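Local atomic coordinates of serine protease inhibitor 2 (Anopheles gambiae, PDB entry 3PZF), a protein that inhibits the serine proteases CLIPB4, CLIPB9 and CLIPB10 and thereby holds back melanization in mosquito hemolymph. Residues T53-A58 with V328-I333; A175-V180 with A313-L318. All coordinates share one frame; numbering follows the deposited sequence.

Interaction 1: residues T53-A58 with V328-I333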
loop_
_atom_site.group_PDB
_atom_site.type_symbol
_atom_site.label_atom_id
_atom_site.label_comp_id
_atom_site.label_asym_id
_atom_site.label_seq_id
_atom_site.Cartn_x
_atom_site.Cartn_y
_atom_site.Cartn_z
ATOM N N THR A 53 -12.938 -5.671 3.300
ATOM C CA THR A 53 -14.063 -6.217 2.551
ATOM C C THR A 53 -14.157 -7.721 2.813
ATOM O O THR A 53 -15.253 -8.245 2.951
ATOM C CB THR A 53 -13.957 -5.909 1.057
ATOM O OG1 THR A 53 -13.845 -4.487 0.888
ATOM C CG2 THR A 53 -15.257 -6.413 0.289
ATOM N N LEU A 54 -13.030 -8.417 2.970
ATOM C CA LEU A 54 -13.131 -9.862 3.338
ATOM C C LEU A 54 -13.798 -10.029 4.693
ATOM O O LEU A 54 -14.581 -10.954 4.917
ATOM C CB LEU A 54 -11.757 -10.512 3.339
ATOM C CG LEU A 54 -11.216 -10.803 1.925
ATOM C CD1 LEU A 54 -9.700 -10.956 1.989
ATOM C CD2 LEU A 54 -11.879 -12.065 1.290
ATOM N N ILE A 55 -13.490 -9.140 5.612
ATOM C CA ILE A 55 -14.082 -9.209 6.926
ATOM C C ILE A 55 -15.561 -8.880 6.843
ATOM O O ILE A 55 -16.384 -9.534 7.509
ATOM C CB ILE A 55 -13.362 -8.272 7.912
ATOM C CG1 ILE A 55 -11.961 -8.829 8.201
ATOM C CG2 ILE A 55 -14.171 -8.139 9.194
ATOM C CD1 ILE A 55 -11.032 -7.878 9.006
ATOM N N TYR A 56 -15.907 -7.895 6.013
ATOM C CA TYR A 56 -17.308 -7.596 5.708
ATOM C C TYR A 56 -18.054 -8.820 5.168
ATOM O O TYR A 56 -19.135 -9.141 5.637
ATOM C CB TYR A 56 -17.381 -6.422 4.719
ATOM C CG TYR A 56 -18.783 -5.916 4.443
ATOM C CD1 TYR A 56 -19.448 -5.132 5.372
ATOM C CD2 TYR A 56 -19.416 -6.200 3.244
ATOM C CE1 TYR A 56 -20.724 -4.641 5.102
ATOM C CE2 TYR A 56 -20.694 -5.724 2.972
ATOM C CZ TYR A 56 -21.335 -4.945 3.907
ATOM O OH TYR A 56 -22.601 -4.460 3.652
ATOM N N GLU A 57 -17.455 -9.524 4.208
ATOM C CA GLU A 57 -18.049 -10.725 3.624
ATOM C C GLU A 57 -18.254 -11.825 4.678
ATOM O O GLU A 57 -19.221 -12.603 4.593
ATOM C CB GLU A 57 -17.132 -11.254 2.507
ATOM C CG GLU A 57 -17.158 -10.391 1.218
ATOM C CD GLU A 57 -18.178 -10.871 0.188
ATOM O OE1 GLU A 57 -19.126 -11.657 0.543
ATOM O OE2 GLU A 57 -18.034 -10.458 -0.990
ATOM N N ALA A 58 -17.372 -11.862 5.669
ATOM C CA ALA A 58 -17.437 -12.914 6.707
ATOM C C ALA A 58 -18.474 -12.599 7.762
ATOM O O ALA A 58 -18.892 -13.474 8.513
ATOM C CB ALA A 58 -16.091 -13.062 7.386
ATOM N N VAL A 328 -16.281 -16.440 16.882
ATOM C CA VAL A 328 -14.882 -16.056 16.708
ATOM C C VAL A 328 -14.785 -14.738 15.953
ATOM O O VAL A 328 -15.730 -14.359 15.239
ATOM C CB VAL A 328 -14.121 -17.145 15.934
ATOM C CG1 VAL A 328 -13.981 -18.393 16.794
ATOM C CG2 VAL A 328 -14.839 -17.469 14.623
ATOM N N ARG A 329 -13.648 -14.042 16.108
ATOM C CA ARG A 329 -13.402 -12.781 15.418
ATOM C C ARG A 329 -11.938 -12.745 14.980
ATOM O O ARG A 329 -11.139 -13.593 15.381
ATOM C CB ARG A 329 -13.703 -11.581 16.318
ATOM C CG ARG A 329 -12.742 -11.421 17.522
ATOM C CD ARG A 329 -12.537 -9.940 17.889
ATOM N NE ARG A 329 -11.643 -9.758 19.042
ATOM N N VAL A 330 -11.585 -11.778 14.155
ATOM C CA VAL A 330 -10.229 -11.665 13.696
ATOM C C VAL A 330 -9.422 -11.210 14.912
ATOM O O VAL A 330 -9.777 -10.231 15.566
ATOM C CB VAL A 330 -10.103 -10.646 12.540
ATOM C CG1 VAL A 330 -8.657 -10.508 12.140
ATOM C CG2 VAL A 330 -10.916 -11.111 11.341
ATOM N N SER A 331 -8.375 -11.948 15.251
ATOM C CA SER A 331 -7.557 -11.586 16.410
ATOM C C SER A 331 -6.625 -10.442 16.087
ATOM O O SER A 331 -6.604 -9.443 16.797
ATOM C CB SER A 331 -6.734 -12.778 16.864
ATOM O OG SER A 331 -7.574 -13.905 17.031
ATOM N N ARG A 332 -5.831 -10.616 15.037
ATOM C CA ARG A 332 -4.818 -9.626 14.641
ATOM C C ARG A 332 -4.762 -9.540 13.136
ATOM O O ARG A 332 -4.973 -10.553 12.458
ATOM C CB ARG A 332 -3.452 -10.065 15.142
ATOM C CG ARG A 332 -3.337 -10.119 16.668
ATOM C CD ARG A 332 -1.951 -10.514 17.074
ATOM N NE ARG A 332 -1.873 -10.826 18.499
ATOM C CZ ARG A 332 -1.133 -10.159 19.385
ATOM N NH1 ARG A 332 -0.389 -9.115 19.011
ATOM N NH2 ARG A 332 -1.136 -10.540 20.656
ATOM N N ILE A 333 -4.493 -8.336 12.621
ATOM C CA ILE A 333 -4.322 -8.114 11.193
ATOM C C ILE A 333 -2.910 -7.598 10.979
ATOM O O ILE A 333 -2.490 -6.625 11.613
ATOM C CB ILE A 333 -5.326 -7.063 10.641
ATOM C CG1 ILE A 333 -6.762 -7.540 10.901
ATOM C CG2 ILE A 333 -5.099 -6.833 9.152
ATOM C CD1 ILE A 333 -7.829 -6.555 10.450
#

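Interaction 2: residues A175-V180 with A313-L318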
loop_
_atom_site.group_PDB
_atom_site.type_symbol
_atom_site.label_atom_id
_atom_site.label_comp_id
_atom_site.label_asym_id
_atom_site.label_seq_id
_atom_site.Cartn_x
_atom_site.Cartn_y
_atom_site.Cartn_z
ATOM N N ALA A 175 -3.891 -15.735 19.755
ATOM C CA ALA A 175 -4.571 -15.617 18.465
ATOM C C ALA A 175 -5.398 -16.851 18.143
ATOM O O ALA A 175 -5.074 -17.970 18.550
ATOM C CB ALA A 175 -3.561 -15.369 17.352
ATOM N N VAL A 176 -6.467 -16.613 17.392
ATOM C CA VAL A 176 -7.378 -17.629 16.938
ATOM C C VAL A 176 -7.506 -17.517 15.410
ATOM O O VAL A 176 -7.577 -18.523 14.705
ATOM C CB VAL A 176 -8.751 -17.443 17.614
ATOM C CG1 VAL A 176 -9.795 -18.246 16.924
ATOM C CG2 VAL A 176 -8.664 -17.824 19.087
ATOM N N ILE A 177 -7.534 -16.285 14.910
ATOM C CA ILE A 177 -7.527 -16.021 13.474
ATOM C C ILE A 177 -6.607 -14.822 13.237
ATOM O O ILE A 177 -6.785 -13.781 13.857
ATOM C CB ILE A 177 -8.944 -15.704 12.925
ATOM C CG1 ILE A 177 -9.838 -16.941 13.002
ATOM C CG2 ILE A 177 -8.850 -15.192 11.482
ATOM C CD1 ILE A 177 -11.257 -16.676 12.618
ATOM N N THR A 178 -5.606 -14.984 12.374
ATOM C CA THR A 178 -4.710 -13.891 12.022
ATOM C C THR A 178 -4.872 -13.661 10.530
ATOM O O THR A 178 -4.885 -14.607 9.751
ATOM C CB THR A 178 -3.245 -14.213 12.337
ATOM O OG1 THR A 178 -3.110 -14.532 13.735
ATOM C CG2 THR A 178 -2.349 -13.012 12.050
ATOM N N LEU A 179 -5.034 -12.405 10.139
ATOM C CA LEU A 179 -5.292 -12.082 8.753
ATOM C C LEU A 179 -4.024 -11.383 8.302
ATOM O O LEU A 179 -3.636 -10.389 8.910
ATOM C CB LEU A 179 -6.490 -11.133 8.652
ATOM C CG LEU A 179 -6.833 -10.575 7.268
ATOM C CD1 LEU A 179 -6.967 -11.669 6.221
ATOM C CD2 LEU A 179 -8.135 -9.751 7.325
ATOM N N VAL A 180 -3.387 -11.892 7.246
ATOM C CA VAL A 180 -2.065 -11.406 6.834
ATOM C C VAL A 180 -2.142 -10.969 5.391
ATOM O O VAL A 180 -2.704 -11.674 4.572
ATOM C CB VAL A 180 -1.007 -12.529 6.965
ATOM C CG1 VAL A 180 0.369 -12.032 6.493
ATOM C CG2 VAL A 180 -0.913 -12.989 8.400
ATOM N N ALA A 313 -18.016 -8.683 17.850
ATOM C CA ALA A 313 -17.672 -9.091 16.493
ATOM C C ALA A 313 -17.881 -10.593 16.321
ATOM O O ALA A 313 -17.703 -11.368 17.246
ATOM C CB ALA A 313 -16.220 -8.721 16.164
ATOM N N SER A 314 -18.247 -10.983 15.109
ATOM C CA SER A 314 -18.394 -12.377 14.760
ATOM C C SER A 314 -18.099 -12.528 13.286
ATOM O O SER A 314 -18.136 -11.559 12.520
ATOM C CB SER A 314 -19.824 -12.857 15.043
ATOM O OG SER A 314 -20.732 -12.086 14.275
ATOM N N LEU A 315 -17.805 -13.757 12.890
ATOM C CA LEU A 315 -17.462 -14.061 11.513
ATOM C C LEU A 315 -18.285 -15.276 11.053
ATOM O O LEU A 315 -17.739 -16.238 10.529
ATOM C CB LEU A 315 -15.973 -14.387 11.420
ATOM C CG LEU A 315 -14.952 -13.287 11.782
ATOM C CD1 LEU A 315 -13.578 -13.950 11.861
ATOM C CD2 LEU A 315 -14.969 -12.148 10.766
ATOM N N PRO A 316 -19.600 -15.201 11.196
ATOM C CA PRO A 316 -20.435 -16.401 10.979
ATOM C C PRO A 316 -20.465 -16.924 9.541
ATOM O O PRO A 316 -20.872 -18.079 9.332
ATOM C CB PRO A 316 -21.834 -15.928 11.378
ATOM C CG PRO A 316 -21.790 -14.426 11.152
ATOM C CD PRO A 316 -20.399 -14.007 11.510
ATOM N N LEU A 317 -20.108 -16.098 8.557
ATOM C CA LEU A 317 -20.111 -16.577 7.181
ATOM C C LEU A 317 -18.733 -17.125 6.774
ATOM O O LEU A 317 -18.591 -17.724 5.702
ATOM C CB LEU A 317 -20.614 -15.488 6.196
ATOM C CG LEU A 317 -21.990 -14.878 6.494
ATOM C CD1 LEU A 317 -22.404 -13.865 5.410
ATOM C CD2 LEU A 317 -23.073 -15.967 6.639
ATOM N N LEU A 318 -17.727 -16.957 7.642
ATOM C CA LEU A 318 -16.401 -17.531 7.420
ATOM C C LEU A 318 -16.250 -18.793 8.266
ATOM O O LEU A 318 -15.751 -19.786 7.791
ATOM C CB LEU A 318 -15.283 -16.536 7.802
ATOM C CG LEU A 318 -13.801 -16.914 7.666
ATOM C CD1 LEU A 318 -12.920 -15.623 7.649
ATOM C CD2 LEU A 318 -13.392 -17.833 8.846
#

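Interaction 1: residues T53-A58 with V328-I333
Val-330 and Ile-333 meet Ile-55 where helix 45-58 packs on the start of strand 332-341 and on the loop leading into it. This is a helix-on-sheet contact of the serpin fold. The strand belongs to the large central beta-sheet, and the contact lies by its start, at the end remote from the reactive loop.

The second segment enters as an irregular approach to the strand. Val-330 comes first. Its side chain crosses that of Ile-55 obliquely, and its CG2 methyl touches Ile-55 CG1 and Ile-55 CD1, each at 4.0 Å. With chi1 at 177°, CG2 lies beside the backbone N of Val-330 and anti to the carbonyl carbon, which turns this branch to the helix.

Ser-331 turns from the helix. Its OG accepts from the backbone N of Val-176 and of Ile-177, which ties this approach to strand 177-188.

Ile-333 returns to the helix side. Its backbone N is held by Asn-297 OD1. The contact between 53-58 and 328-333 is made by methyl and methylene carbons alone, and no hydrogen bond crosses it. Ile-55 keeps CG1 beside its own backbone N (chi1 -70°) and continues fully extended. It meets Ile-333 tip to tip, with Ile-55 CD1 3.8 Å from Ile-333 CD1.

Interaction 2: residues A175-V180 with A313-L318
Ile-177 faces Leu-315 and Leu-318 across a wide backbone gap, with 10.3 Å between the CA atoms of Ile-177 and Leu-315. The contact joins Ile-177, the first residue of strand 177-188, to the loop between helix 297-302 and strand 332-341. Strand 177-188 is a central strand of the main serpin sheet.

The contact between the two segments is made by methyl groups. Ile-177 and Leu-315 reach toward each other tip to tip, and Ile-177 CD1 lies 3.7 Å from Leu-315 CD1. The isoleucine owes its reach to an extended chain: with chi2 at 174°, CD1 is carried straight out from the strand. Leu-315 answers with CG set beside its backbone N and opposite the carbonyl carbon (chi1 -63°), which sends CD1 toward the strand. Leu-318 adds a looser touch, with its CD2 4.5 Å from the same Ile-177 CD1. A single methyl of the strand therefore meets both leucines, and all three residues are buried.

Hydrogen bonds shape each side but do not cross between them. In the loop, Leu-318 N donates to Leu-315 O at 3.0 Å. This closes a beta turn with Pro-316 and Leu-317 at its two middle positions. The turn brings both leucines to the strand side, while Leu-317 is exposed. On the strand, Thr-178 pairs through its backbone with Phe-113 on one neighbouring strand, and Leu-179 pairs with Arg-332 and Phe-334 on the other.

Ala-58, at the end of helix 45-58, touches both leucines, and Phe-112 of strand 105-115 packs against Ile-177 and Leu-318. The loop thus covers the start of strand 177-188 beside helix 45-58, while helix 144-158 packs on the opposite face of the sheet, against Val-180.

The two contacts are neighbours, with centres about 5 Å apart. Along the chain the segments come in the order 53-58, 175-180, 313-318 and 328-333, so both segments of interaction 2 fall between those of interaction 1. They share the sheet in which strands 177-188 and 332-341 run side by side in parallel. Direct links join them: Ser-331 N lies 2.8 Å from Ile-177 O, and Leu-317 N lies 2.9 Å from Ala-58 O, both probable hydrogen bonds. In inhibitory serpins these strands part to admit the cleaved reactive loop. Both contacts lie at the strand starts, far from the hinge region that follows strand 332-341.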